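Local coordinates for UPF0141 protein yjdB (Campylobacter jejuni subsp. jejuni HB93-13, PDB 4TN0) that probably transfers phosphoethanolamine in the periplasm, through a zinc-binding catalytic domain of the alkaline phosphatase-like fold, a modification required for polymyxin resistance and motility, at residues 4-9 against 91-96; 16-21 against 288-293; 20-25 against 148-153; 98-103 against 142-147; 216-221 against 259-264. All blocks are in the same frame, centred on the assembly; numbering follows the deposited sequence.

Contact 1 of 5, residues 4-9 against 91-96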
# COMPACT_ATOMS: atom_id res chain seq x y z
N THR A 4 24.82 -4.19 -1.71
CA THR A 4 24.08 -4.68 -0.55
C THR A 4 23.94 -3.53 0.43
O THR A 4 24.76 -2.61 0.42
CB THR A 4 24.78 -5.88 0.14
OG1 THR A 4 26.09 -5.50 0.59
CG2 THR A 4 24.89 -7.07 -0.79
N ILE A 5 22.90 -3.56 1.25
CA ILE A 5 22.73 -2.48 2.22
C ILE A 5 22.46 -3.05 3.59
O ILE A 5 22.13 -4.23 3.71
CB ILE A 5 21.59 -1.51 1.84
CG1 ILE A 5 20.24 -2.22 1.91
CG2 ILE A 5 21.82 -0.88 0.47
CD1 ILE A 5 19.07 -1.24 2.02
N ALA A 6 22.54 -2.19 4.60
CA ALA A 6 22.34 -2.60 5.98
C ALA A 6 23.12 -3.89 6.28
O ALA A 6 22.55 -4.89 6.73
CB ALA A 6 20.85 -2.80 6.25
N ASN A 7 24.42 -3.84 6.05
CA ASN A 7 25.26 -5.03 6.17
C ASN A 7 25.41 -5.49 7.63
O ASN A 7 25.82 -6.61 7.89
CB ASN A 7 26.63 -4.77 5.53
CG ASN A 7 26.56 -4.46 4.05
OD1 ASN A 7 25.91 -5.17 3.28
ND2 ASN A 7 27.26 -3.42 3.62
N ASP A 8 25.11 -4.60 8.56
CA ASP A 8 25.18 -4.87 9.99
C ASP A 8 23.85 -5.32 10.61
O ASP A 8 23.66 -5.18 11.82
CB ASP A 8 25.62 -3.61 10.73
CG ASP A 8 24.63 -2.47 10.55
OD1 ASP A 8 23.93 -2.48 9.51
OD2 ASP A 8 24.53 -1.57 11.41
N ALA A 9 22.92 -5.86 9.83
CA ALA A 9 21.58 -6.07 10.37
C ALA A 9 21.36 -7.47 10.97
O ALA A 9 21.94 -8.45 10.51
CB ALA A 9 20.53 -5.78 9.29
N MET A 91 12.79 -5.44 1.73
CA MET A 91 12.41 -6.86 1.70
C MET A 91 13.65 -7.78 1.77
O MET A 91 13.59 -8.86 2.33
CB MET A 91 11.59 -7.19 0.44
CG MET A 91 10.30 -6.40 0.29
SD MET A 91 9.14 -6.67 1.63
CE MET A 91 8.91 -8.45 1.48
N ASP A 92 14.72 -7.37 1.11
CA ASP A 92 15.96 -8.13 1.15
C ASP A 92 16.52 -8.13 2.58
O ASP A 92 17.06 -9.12 3.05
CB ASP A 92 17.00 -7.52 0.21
CG ASP A 92 16.58 -7.57 -1.23
OD1 ASP A 92 16.25 -8.68 -1.73
OD2 ASP A 92 16.57 -6.48 -1.85
N VAL A 93 16.42 -6.99 3.26
CA VAL A 93 16.89 -6.90 4.63
C VAL A 93 16.09 -7.82 5.54
O VAL A 93 16.68 -8.53 6.35
CB VAL A 93 16.83 -5.46 5.16
CG1 VAL A 93 17.28 -5.42 6.62
CG2 VAL A 93 17.72 -4.58 4.30
N LEU A 94 14.77 -7.85 5.39
CA LEU A 94 13.97 -8.74 6.23
C LEU A 94 14.26 -10.20 5.91
O LEU A 94 14.30 -11.03 6.81
CB LEU A 94 12.48 -8.47 6.05
CG LEU A 94 11.96 -7.09 6.39
CD1 LEU A 94 10.50 -7.00 5.96
CD2 LEU A 94 12.10 -6.82 7.86
N TYR A 95 14.49 -10.51 4.64
CA TYR A 95 14.76 -11.89 4.23
C TYR A 95 16.09 -12.40 4.75
O TYR A 95 16.18 -13.52 5.25
CB TYR A 95 14.75 -12.01 2.70
CG TYR A 95 15.15 -13.38 2.17
CD1 TYR A 95 14.19 -14.35 1.87
CD2 TYR A 95 16.49 -13.71 1.94
CE1 TYR A 95 14.55 -15.59 1.37
CE2 TYR A 95 16.86 -14.94 1.44
CZ TYR A 95 15.88 -15.88 1.16
OH TYR A 95 16.26 -17.11 0.66
N LYS A 96 17.13 -11.58 4.61
CA LYS A 96 18.46 -11.99 5.00
C LYS A 96 18.59 -12.03 6.52
O LYS A 96 19.54 -12.59 7.06
CB LYS A 96 19.51 -11.07 4.37
CG LYS A 96 19.66 -9.72 5.02
CD LYS A 96 20.67 -8.88 4.26
CE LYS A 96 21.01 -7.61 5.02
NZ LYS A 96 21.84 -6.74 4.16
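No aromatic ring takes part; the flat groups are a peptide and an amide, each met at its oxygen. Lys96 NZ stands nearly on the C=O axis of Ile5, 2.6 Å from Ile5 O, while Thr4 OG1 donates in the plane of the Asn7 amide to a lone pair of OD1, at 2.7 Å. Both belong to the loop 4-9, whose type I beta turn from Ala6 to Ala9 lies against helix 90-96 of the alkaline phosphatase-like domain. A second, weak bond runs from Lys96 NZ to Ala6 O at 3.2 Å. Lys96 starts in the crowded position, CG between backbone N and carbonyl carbon (chi1 77°), and then extends fully, so the ammonium crosses to the loop. Glu88, just before the helix, forms a salt bridge with the same nitrogen and also accepts from Ile5 N, so its carboxylate joins the lysine to the loop backbone. One turn back on the helix, Val93 supplies the apolar half, crossing Ile5 at about a right angle. Its two methyls divide the work: CG2, beside the backbone N, touches Ala6 CB at 4.1 Å and Ile5 CG1 at 4.2 Å, whereas CG1, anti to that N, meets Ala9 CB at 4.2 Å.

Contact 2 of 5, residues 16-21 against 288-293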
# COMPACT_ATOMS: atom_id res chain seq x y z
N THR A 16 8.56 -13.10 19.82
CA THR A 16 7.09 -12.98 19.75
C THR A 16 6.57 -13.52 18.40
O THR A 16 7.29 -13.52 17.40
CB THR A 16 6.60 -11.50 19.92
OG1 THR A 16 7.26 -10.89 21.03
CG2 THR A 16 5.10 -11.43 20.17
N LYS A 17 5.33 -13.99 18.35
CA LYS A 17 4.83 -14.52 17.09
C LYS A 17 4.16 -13.37 16.30
O LYS A 17 3.23 -12.73 16.79
CB LYS A 17 3.86 -15.69 17.37
CG LYS A 17 4.53 -16.80 18.19
CD LYS A 17 4.41 -18.21 17.60
CE LYS A 17 5.07 -19.26 18.53
NZ LYS A 17 4.44 -19.47 19.88
N LYS A 18 4.67 -13.10 15.10
CA LYS A 18 4.29 -11.88 14.35
C LYS A 18 3.85 -12.12 12.89
O LYS A 18 4.39 -12.98 12.18
CB LYS A 18 5.45 -10.87 14.36
CG LYS A 18 5.70 -10.15 15.67
CD LYS A 18 6.93 -9.27 15.56
CE LYS A 18 7.02 -8.28 16.70
NZ LYS A 18 6.20 -7.04 16.45
N LEU A 19 2.86 -11.35 12.45
CA LEU A 19 2.40 -11.38 11.06
C LEU A 19 2.05 -9.99 10.52
O LEU A 19 1.05 -9.41 10.95
CB LEU A 19 1.19 -12.30 10.91
CG LEU A 19 0.50 -12.29 9.53
CD1 LEU A 19 1.49 -12.62 8.42
CD2 LEU A 19 -0.69 -13.25 9.51
N LEU A 20 2.82 -9.50 9.56
CA LEU A 20 2.49 -8.23 8.91
C LEU A 20 2.02 -8.49 7.47
O LEU A 20 2.70 -9.16 6.69
CB LEU A 20 3.67 -7.25 8.93
CG LEU A 20 3.42 -5.89 8.27
CD1 LEU A 20 2.26 -5.20 8.96
CD2 LEU A 20 4.65 -4.98 8.28
N VAL A 21 0.83 -7.99 7.15
CA VAL A 21 0.34 -8.01 5.77
C VAL A 21 0.46 -6.60 5.22
O VAL A 21 -0.18 -5.66 5.71
CB VAL A 21 -1.14 -8.51 5.67
CG1 VAL A 21 -1.68 -8.30 4.26
CG2 VAL A 21 -1.28 -9.99 6.07
N TYR A 288 9.35 -3.09 12.41
CA TYR A 288 8.25 -3.97 12.75
C TYR A 288 8.77 -5.33 13.17
O TYR A 288 8.18 -5.98 14.04
CB TYR A 288 7.27 -4.14 11.59
CG TYR A 288 5.99 -4.80 12.02
CD1 TYR A 288 5.85 -6.18 11.99
CD2 TYR A 288 4.92 -4.03 12.48
CE1 TYR A 288 4.68 -6.79 12.41
CE2 TYR A 288 3.75 -4.63 12.89
CZ TYR A 288 3.64 -6.01 12.86
OH TYR A 288 2.47 -6.61 13.27
N PHE A 289 9.85 -5.78 12.54
CA PHE A 289 10.41 -7.08 12.89
C PHE A 289 11.65 -6.91 13.77
O PHE A 289 12.43 -7.84 13.93
CB PHE A 289 10.72 -7.87 11.62
CG PHE A 289 9.50 -8.23 10.85
CD1 PHE A 289 8.83 -9.42 11.08
CD2 PHE A 289 8.98 -7.34 9.92
CE1 PHE A 289 7.69 -9.73 10.38
CE2 PHE A 289 7.83 -7.65 9.22
CZ PHE A 289 7.19 -8.85 9.45
N ASN A 290 11.75 -5.74 14.40
CA ASN A 290 12.84 -5.40 15.32
C ASN A 290 14.24 -5.60 14.74
O ASN A 290 15.12 -6.13 15.42
CB ASN A 290 12.72 -6.22 16.61
CG ASN A 290 11.41 -5.97 17.33
OD1 ASN A 290 10.56 -6.87 17.44
ND2 ASN A 290 11.22 -4.75 17.81
N VAL A 291 14.44 -5.22 13.48
CA VAL A 291 15.76 -5.38 12.87
C VAL A 291 16.74 -4.36 13.45
O VAL A 291 16.49 -3.15 13.42
CB VAL A 291 15.71 -5.24 11.32
CG1 VAL A 291 17.12 -5.26 10.74
CG2 VAL A 291 14.91 -6.38 10.71
N LYS A 292 17.85 -4.86 13.99
CA LYS A 292 18.83 -3.97 14.59
C LYS A 292 19.87 -3.62 13.52
O LYS A 292 20.51 -4.50 12.95
CB LYS A 292 19.49 -4.62 15.82
CG LYS A 292 18.54 -4.88 16.99
CD LYS A 292 17.97 -3.57 17.55
CE LYS A 292 16.95 -3.77 18.69
NZ LYS A 292 17.52 -4.32 19.96
N THR A 293 20.00 -2.32 13.25
CA THR A 293 20.90 -1.83 12.22
C THR A 293 20.99 -0.32 12.31
O THR A 293 20.07 0.33 12.82
CB THR A 293 20.45 -2.25 10.78
OG1 THR A 293 21.29 -1.61 9.80
CG2 THR A 293 18.99 -1.84 10.51
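Strand 18-21 passes the C-terminal end of helix 281-288 with Lys18 CA and Phe289 CA 7.9 Å apart, and Asn290, at a positive phi of 53°, is the C-prime residue of the Schellman motif that ends the helix. At this spacing no backbone-to-backbone bond joins the two, and side chains fill most of the gap. The ring of Tyr288, its CG anti to the backbone N, is inserted between Lys18 and Leu20, two residues that point to the same side of the strand. Over one face hangs Lys18 NZ, 4.6 Å from the Tyr288 ring centroid and 18° off the normal, a cation-pi contact. Under the opposite face lies Leu20: its CB makes an off-centre CH-pi contact and reaches Tyr288 CE1 at 3.7 Å, while its CD2 stands over the same face, closer to the ring axis, 4.0 Å from Tyr288 CG. The same Leu20 CB touches Phe289 CZ at 3.9 Å, so this methylene sits in the angle between the two aromatic rings. Phe289 in turn carries Tyr288 CD1 over one face and continues into the cover of helix 90-96 through Leu94. The Lys18 chain is extended until it bends at chi4, which turns NZ back toward a weak bond with Tyr288 O at 3.3 Å. Its strongest partner is Glu218, in a salt bridge, and Tyr288 OH is hydrogen-bonded to Ser220 OG. The lysine charge is thus shared by a carboxylate, an aromatic face and a carbonyl at the negative end of a helix, surroundings that would favour its protonated form.

Contact 3 of 5, residues 20-25 against 148-153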
# COMPACT_ATOMS: atom_id res chain seq x y z
N LEU A 20 2.82 -9.50 9.56
CA LEU A 20 2.49 -8.23 8.91
C LEU A 20 2.02 -8.49 7.47
O LEU A 20 2.70 -9.16 6.69
CB LEU A 20 3.67 -7.25 8.93
CG LEU A 20 3.42 -5.89 8.27
CD1 LEU A 20 2.26 -5.20 8.96
CD2 LEU A 20 4.65 -4.98 8.28
N VAL A 21 0.83 -7.99 7.15
CA VAL A 21 0.34 -8.01 5.77
C VAL A 21 0.46 -6.60 5.22
O VAL A 21 -0.18 -5.66 5.71
CB VAL A 21 -1.14 -8.51 5.67
CG1 VAL A 21 -1.68 -8.30 4.26
CG2 VAL A 21 -1.28 -9.99 6.07
N LEU A 22 1.35 -6.45 4.23
CA LEU A 22 1.60 -5.16 3.58
C LEU A 22 0.85 -5.12 2.26
O LEU A 22 1.14 -5.90 1.35
CB LEU A 22 3.09 -4.95 3.33
CG LEU A 22 3.53 -3.67 2.64
CD1 LEU A 22 3.22 -2.45 3.50
CD2 LEU A 22 5.01 -3.74 2.33
N VAL A 23 -0.12 -4.24 2.13
CA VAL A 23 -0.82 -4.19 0.86
C VAL A 23 -0.39 -2.97 0.05
O VAL A 23 -0.65 -1.83 0.45
CB VAL A 23 -2.34 -4.20 1.04
CG1 VAL A 23 -3.02 -4.17 -0.32
CG2 VAL A 23 -2.76 -5.46 1.77
N VAL A 24 0.30 -3.22 -1.06
CA VAL A 24 0.69 -2.17 -2.01
C VAL A 24 -0.41 -1.94 -3.04
O VAL A 24 -0.66 -2.77 -3.93
CB VAL A 24 2.01 -2.51 -2.73
CG1 VAL A 24 2.35 -1.44 -3.78
CG2 VAL A 24 3.14 -2.71 -1.73
N GLY A 25 -1.06 -0.80 -2.92
CA GLY A 25 -2.15 -0.45 -3.81
C GLY A 25 -1.73 0.09 -5.17
O GLY A 25 -0.58 -0.04 -5.61
N ILE A 148 6.24 -11.59 6.84
CA ILE A 148 5.64 -10.49 6.09
C ILE A 148 5.12 -11.03 4.78
O ILE A 148 5.82 -11.72 4.04
CB ILE A 148 6.62 -9.30 5.82
CG1 ILE A 148 5.85 -8.14 5.15
CG2 ILE A 148 7.84 -9.73 5.01
CD1 ILE A 148 6.65 -6.86 4.98
N ILE A 149 3.85 -10.73 4.54
CA ILE A 149 3.18 -11.06 3.29
C ILE A 149 2.82 -9.79 2.54
O ILE A 149 2.10 -8.92 3.05
CB ILE A 149 1.91 -11.89 3.56
CG1 ILE A 149 2.27 -13.10 4.44
CG2 ILE A 149 1.26 -12.30 2.23
CD1 ILE A 149 1.11 -14.04 4.75
N VAL A 150 3.35 -9.66 1.33
CA VAL A 150 3.02 -8.51 0.49
C VAL A 150 1.94 -8.88 -0.53
O VAL A 150 2.05 -9.88 -1.25
CB VAL A 150 4.24 -7.95 -0.25
CG1 VAL A 150 3.82 -6.75 -1.09
CG2 VAL A 150 5.34 -7.55 0.74
N LEU A 151 0.87 -8.09 -0.54
CA LEU A 151 -0.12 -8.21 -1.60
C LEU A 151 -0.06 -6.94 -2.44
O LEU A 151 -0.31 -5.83 -1.93
CB LEU A 151 -1.51 -8.43 -1.02
CG LEU A 151 -1.64 -9.60 -0.03
CD1 LEU A 151 -3.05 -9.70 0.54
CD2 LEU A 151 -1.18 -10.91 -0.64
N HIS A 152 0.27 -7.10 -3.73
CA HIS A 152 0.37 -5.99 -4.68
C HIS A 152 -0.89 -5.98 -5.57
O HIS A 152 -1.08 -6.87 -6.41
CB HIS A 152 1.64 -6.13 -5.54
CG HIS A 152 1.94 -4.93 -6.40
ND1 HIS A 152 2.82 -4.98 -7.46
CD2 HIS A 152 1.48 -3.66 -6.36
CE1 HIS A 152 2.88 -3.80 -8.05
NE2 HIS A 152 2.08 -2.98 -7.40
N LEU A 153 -1.73 -4.97 -5.36
CA LEU A 153 -3.00 -4.84 -6.05
C LEU A 153 -2.92 -4.27 -7.46
O LEU A 153 -2.02 -3.50 -7.79
CB LEU A 153 -3.93 -3.94 -5.24
CG LEU A 153 -4.13 -4.28 -3.76
CD1 LEU A 153 -5.15 -3.32 -3.15
CD2 LEU A 153 -4.57 -5.73 -3.61
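Backbone hydrogen bonds come first: strands 20-24 and 148-152 run parallel, their axes 4.7 Å apart at closest and 19° from alignment, with five bonds in the alternating parallel pattern. Leu20 O, Leu22 O and Val24 O accept from Ile149 N, Leu151 N and Leu153 N, and the return bonds go from Leu22 N to Ile149 O and from Val24 N to Leu151 O. The straightest is Ile149 N to Leu20 O, 2.9 Å long and 168° at the hydrogen; Val24 N to Leu151 O is slightly shorter, 2.8 Å, but bent to 137°. Weaker CA-H...O contacts add to the same carbonyls, as from Val150 CA to Leu22 O at 3.3 Å. Apolar packing fills both faces. On one, Leu22 and Val150 lie side by side, pointing the same way, with Leu22 CD2 4.1 Å from Val150 CG2; Phe73 of helix 68-73 covers Leu22. On the face of Val23, its CG1 packs against Leu153, just past the strand end, 3.6 Å from Leu153 CG. The polar side chain is His152: its ring receives Val24 O in plane at the edge, 3.4 Å from His152 CD2, and Val24 CG1 packs at the same carbon. Asp105 is hydrogen-bonded to its ND1, which would restrain the ring's rotation. These are central strands of the alkaline phosphatase-like sheet, delivering the chain to the metal site: the His152 side chain is about 7 Å from the zinc, and the residue after Gly25, Glu26, binds it.

Contact 4 of 5, residues 98-103 against 142-147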
# COMPACT_ATOMS: atom_id res chain seq x y z
N GLY A 98 16.19 -13.33 8.33
CA GLY A 98 15.46 -14.52 8.75
C GLY A 98 13.95 -14.41 8.82
O GLY A 98 13.29 -15.37 9.19
N VAL A 99 13.40 -13.24 8.49
CA VAL A 99 11.94 -13.08 8.44
C VAL A 99 11.33 -13.87 7.28
O VAL A 99 11.90 -13.92 6.19
CB VAL A 99 11.57 -11.60 8.31
CG1 VAL A 99 10.07 -11.41 8.46
CG2 VAL A 99 12.32 -10.80 9.35
N ASP A 100 10.19 -14.51 7.52
CA ASP A 100 9.45 -15.19 6.45
C ASP A 100 8.76 -14.16 5.53
O ASP A 100 7.87 -13.41 5.96
CB ASP A 100 8.43 -16.18 7.04
CG ASP A 100 7.79 -17.08 5.98
OD1 ASP A 100 7.76 -16.73 4.78
OD2 ASP A 100 7.29 -18.15 6.38
N ALA A 101 9.20 -14.10 4.27
CA ALA A 101 8.70 -13.12 3.32
C ALA A 101 7.99 -13.75 2.14
O ALA A 101 8.55 -14.59 1.44
CB ALA A 101 9.85 -12.25 2.83
N ALA A 102 6.75 -13.33 1.91
CA ALA A 102 5.98 -13.74 0.72
C ALA A 102 5.49 -12.51 -0.06
O ALA A 102 5.07 -11.51 0.54
CB ALA A 102 4.81 -14.64 1.10
N TRP A 103 5.61 -12.57 -1.39
CA TRP A 103 5.13 -11.49 -2.27
C TRP A 103 4.15 -12.03 -3.34
O TRP A 103 4.54 -12.77 -4.24
CB TRP A 103 6.33 -10.78 -2.93
CG TRP A 103 5.98 -9.55 -3.76
CD1 TRP A 103 5.34 -9.54 -4.96
CD2 TRP A 103 6.27 -8.18 -3.45
NE1 TRP A 103 5.19 -8.26 -5.41
CE2 TRP A 103 5.77 -7.40 -4.51
CE3 TRP A 103 6.91 -7.54 -2.39
CZ2 TRP A 103 5.87 -6.00 -4.53
CZ3 TRP A 103 7.01 -6.16 -2.41
CH2 TRP A 103 6.50 -5.40 -3.48
N HIS A 142 1.10 -22.26 6.18
CA HIS A 142 2.53 -22.49 6.33
C HIS A 142 3.30 -21.27 6.84
O HIS A 142 4.33 -20.89 6.28
CB HIS A 142 3.16 -22.96 5.02
CG HIS A 142 2.42 -24.07 4.35
ND1 HIS A 142 1.16 -23.93 3.82
CD2 HIS A 142 2.79 -25.36 4.12
CE1 HIS A 142 0.78 -25.08 3.29
NE2 HIS A 142 1.75 -25.96 3.46
N LEU A 143 2.83 -20.68 7.94
CA LEU A 143 3.49 -19.54 8.56
C LEU A 143 4.72 -19.97 9.38
O LEU A 143 4.85 -21.13 9.75
CB LEU A 143 2.51 -18.78 9.47
CG LEU A 143 1.35 -18.01 8.85
CD1 LEU A 143 0.69 -17.14 9.92
CD2 LEU A 143 1.79 -17.15 7.66
N SER A 144 5.61 -19.01 9.64
CA SER A 144 6.70 -19.17 10.60
C SER A 144 6.43 -18.30 11.82
O SER A 144 5.27 -17.93 12.07
CB SER A 144 8.05 -18.80 9.98
OG SER A 144 8.28 -19.53 8.79
N ASP A 145 7.47 -17.96 12.57
CA ASP A 145 7.27 -17.22 13.81
C ASP A 145 7.12 -15.73 13.51
O ASP A 145 6.35 -15.04 14.18
CB ASP A 145 8.43 -17.45 14.80
CG ASP A 145 8.63 -18.92 15.18
OD1 ASP A 145 8.22 -19.83 14.42
OD2 ASP A 145 9.22 -19.17 16.25
N GLN A 146 7.84 -15.26 12.50
CA GLN A 146 7.72 -13.89 11.98
C GLN A 146 7.54 -13.88 10.46
O GLN A 146 8.37 -14.44 9.72
CB GLN A 146 8.94 -13.05 12.38
CG GLN A 146 8.83 -12.36 13.73
CD GLN A 146 9.46 -13.16 14.86
OE1 GLN A 146 10.35 -14.00 14.64
NE2 GLN A 146 9.02 -12.88 16.07
N ASN A 147 6.45 -13.27 10.00
CA ASN A 147 6.10 -13.29 8.57
C ASN A 147 5.73 -11.93 8.02
O ASN A 147 4.94 -11.21 8.64
CB ASN A 147 4.92 -14.23 8.33
CG ASN A 147 5.08 -15.58 8.99
OD1 ASN A 147 5.54 -16.55 8.38
ND2 ASN A 147 4.71 -15.65 10.27
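Two neighbouring strands of the parallel part of the alkaline phosphatase-like sheet, 100-105 and 146-152, begin here, and the contact is the first bridge between them, Asp100 with Asn147, CA atoms 4.4 Å apart. Asp100 N donates to Gln146 O at 2.9 Å in the plane of that carbonyl, and Asn147 CA comes close to Asp100 O in a CA-H...O contact. The side chains of the pair lie side by side, pointing the same way, with carboxylate and amide planes 49° apart. This brings two acceptors together, Asp100 OD2 and Asn147 OD1 at 3.1 Å, which do not bond to each other. Each is satisfied by a donor from Ser144: its OG gives a hydrogen bond to the anti lone pair of Asp100 OD2 at 2.9 Å, and its backbone N an almost straight one (174°) to an in-plane lone pair of Asn147 OD1 at 2.8 Å. Asn147 ND2 closes the ring by donating to Ser144 O at 3.0 Å, from above the carbonyl plane, so both ends of the amide hold the preceding loop. Lys139 forms a salt bridge with Asp100 OD2 and would offset the crowding of oxygens there, probably keeping the carboxylate ionised. Val99 CG1, anti to its backbone N, rests against the backbone of the other strand, 3.7 Å from Gln146 O. Lys139 ends helix 133-139, Asn147 ND2 also reaches Lys18 O of strand 18-24, and Val99 packs on Leu94 of helix 90-96, whose C-terminal end is closed by a Schellman motif with Gly98.

Contact 5 of 5, residues 216-221 against 259-264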
# COMPACT_ATOMS: atom_id res chain seq x y z
N SER A 216 -3.13 -16.67 17.17
CA SER A 216 -1.94 -17.32 17.69
C SER A 216 -0.78 -16.33 17.48
O SER A 216 0.31 -16.49 18.03
CB SER A 216 -1.70 -18.66 16.98
OG SER A 216 -0.49 -19.28 17.40
N TYR A 217 -1.05 -15.32 16.65
CA TYR A 217 -0.09 -14.30 16.22
C TYR A 217 -0.50 -12.85 16.55
O TYR A 217 -1.67 -12.54 16.77
CB TYR A 217 0.11 -14.38 14.71
CG TYR A 217 0.88 -15.57 14.22
CD1 TYR A 217 2.25 -15.48 13.99
CD2 TYR A 217 0.25 -16.78 13.97
CE1 TYR A 217 2.97 -16.56 13.53
CE2 TYR A 217 0.96 -17.87 13.50
CZ TYR A 217 2.32 -17.75 13.28
OH TYR A 217 3.04 -18.83 12.81
N GLU A 218 0.50 -11.98 16.58
CA GLU A 218 0.24 -10.55 16.59
C GLU A 218 0.20 -10.10 15.12
O GLU A 218 1.21 -10.20 14.39
CB GLU A 218 1.33 -9.80 17.36
CG GLU A 218 1.67 -8.42 16.79
CD GLU A 218 2.86 -7.77 17.47
OE1 GLU A 218 3.52 -6.90 16.84
OE2 GLU A 218 3.13 -8.12 18.64
N SER A 219 -0.96 -9.63 14.68
CA SER A 219 -1.18 -9.38 13.26
C SER A 219 -1.40 -7.91 12.97
O SER A 219 -2.10 -7.20 13.70
CB SER A 219 -2.38 -10.19 12.76
OG SER A 219 -2.13 -11.59 12.86
N SER A 220 -0.80 -7.46 11.88
CA SER A 220 -1.02 -6.10 11.41
C SER A 220 -1.27 -6.05 9.90
O SER A 220 -0.71 -6.85 9.13
CB SER A 220 0.16 -5.22 11.77
OG SER A 220 0.34 -5.19 13.17
N LEU A 221 -2.15 -5.13 9.50
CA LEU A 221 -2.32 -4.77 8.10
C LEU A 221 -1.85 -3.34 7.85
O LEU A 221 -2.27 -2.40 8.54
CB LEU A 221 -3.78 -4.93 7.68
CG LEU A 221 -4.16 -4.28 6.34
CD1 LEU A 221 -3.43 -4.94 5.19
CD2 LEU A 221 -5.67 -4.35 6.12
N SER A 259 -4.27 -3.35 13.42
CA SER A 259 -3.59 -4.39 14.18
C SER A 259 -4.51 -4.91 15.25
O SER A 259 -5.39 -4.18 15.72
CB SER A 259 -2.30 -3.85 14.80
OG SER A 259 -1.56 -4.91 15.38
N ASN A 260 -4.30 -6.16 15.65
CA ASN A 260 -5.02 -6.73 16.79
C ASN A 260 -4.31 -6.36 18.09
O ASN A 260 -4.92 -6.35 19.17
CB ASN A 260 -5.13 -8.25 16.65
CG ASN A 260 -3.79 -8.90 16.39
OD1 ASN A 260 -2.74 -8.36 16.76
ND2 ASN A 260 -3.81 -10.06 15.74
N ASP A 261 -3.03 -6.03 17.97
CA ASP A 261 -2.27 -5.42 19.04
C ASP A 261 -2.68 -3.97 19.11
O ASP A 261 -2.21 -3.16 18.32
CB ASP A 261 -0.76 -5.56 18.76
CG ASP A 261 0.12 -4.93 19.83
OD1 ASP A 261 -0.26 -3.92 20.45
OD2 ASP A 261 1.24 -5.46 20.02
N GLU A 262 -3.51 -3.62 20.08
CA GLU A 262 -4.07 -2.28 20.08
C GLU A 262 -3.15 -1.26 20.73
O GLU A 262 -3.60 -0.18 21.12
CB GLU A 262 -5.47 -2.23 20.68
CG GLU A 262 -6.53 -2.49 19.59
CD GLU A 262 -7.95 -2.12 19.99
OE1 GLU A 262 -8.17 -1.83 21.19
OE2 GLU A 262 -8.84 -2.10 19.10
N LYS A 263 -1.88 -1.59 20.84
CA LYS A 263 -0.94 -0.59 21.32
C LYS A 263 -0.29 0.04 20.09
O LYS A 263 -0.02 1.25 20.05
CB LYS A 263 0.11 -1.23 22.23
CG LYS A 263 1.22 -0.29 22.63
CD LYS A 263 2.53 -0.60 21.95
CE LYS A 263 3.60 0.37 22.42
NZ LYS A 263 4.99 -0.15 22.29
N LEU A 264 -0.13 -0.79 19.06
CA LEU A 264 0.25 -0.33 17.74
C LEU A 264 -0.89 0.49 17.17
O LEU A 264 -0.69 1.58 16.62
CB LEU A 264 0.57 -1.52 16.83
CG LEU A 264 1.73 -2.35 17.37
CD1 LEU A 264 2.07 -3.51 16.44
CD2 LEU A 264 2.94 -1.45 17.61
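Ser219 O is the best-held polar atom, gripped by two donors of the other segment: Asn260 N at 3.1 Å, nearly along the C=O axis, and Ser259 OG at 2.9 Å, from above the carbonyl plane. A CA-H...O contact from Ser259 CA adds to them. Here strand 218-224 meets the end of strand 252-259, one of the two antiparallel steps of the alkaline phosphatase-like sheet, with Ser220 and Ser259 as a non-hydrogen-bonded pair. Asn260 prolongs the pairing with its side chain. With CG in the crowded position between backbone N and carbonyl carbon (chi1 52°), the amide turns back over the strand, and OD1 accepts from Ser219 N at 3.0 Å, the donor lying out of the amide plane. Asn260 ND2 reaches Tyr217 O only weakly. Two side-chain turns shape the loop that follows: Ser259 OG accepts from Asp261 N in an ST turn, and Asp261 OD1 accepts from Lys263 N at 2.9 Å in an Asx turn, leading into helix 264-271. The side chains of Glu218 and Asp261 lie side by side, pointing the same way, their carboxylate planes 86° apart, Glu218 OE2 being 3.5 Å from Asp261 OD2. Such a pair of like charges would raise the affinity of either for a proton, although Lys18, bridged to Glu218 OE1, should offset this. Next to the same Glu218 carboxylate, Leu264 CD1 packs 3.7 Å from Glu218 OE1.

Contact 3 is the core, wholly buried and nearest the zinc, and joins two central strands by regular backbone bonds and branched apolar side chains. Contacts 4 and 5 extend the same sheet from strands 146-152 and 218-224, but toward its partly exposed end, where serines, amides and carboxylates replace apolar pairing. Contact 2 shares Leu20 and Val21 with contact 3 and lays the tail of helix 281-288 over strand 18-24; its lysine and tyrosine bond to contact 5. Contact 1, partly buried and off the sheet, holds the N-terminal loop to helix 90-96, and touches contact 2 through Asp8 with Thr293 and Leu94 with Phe289.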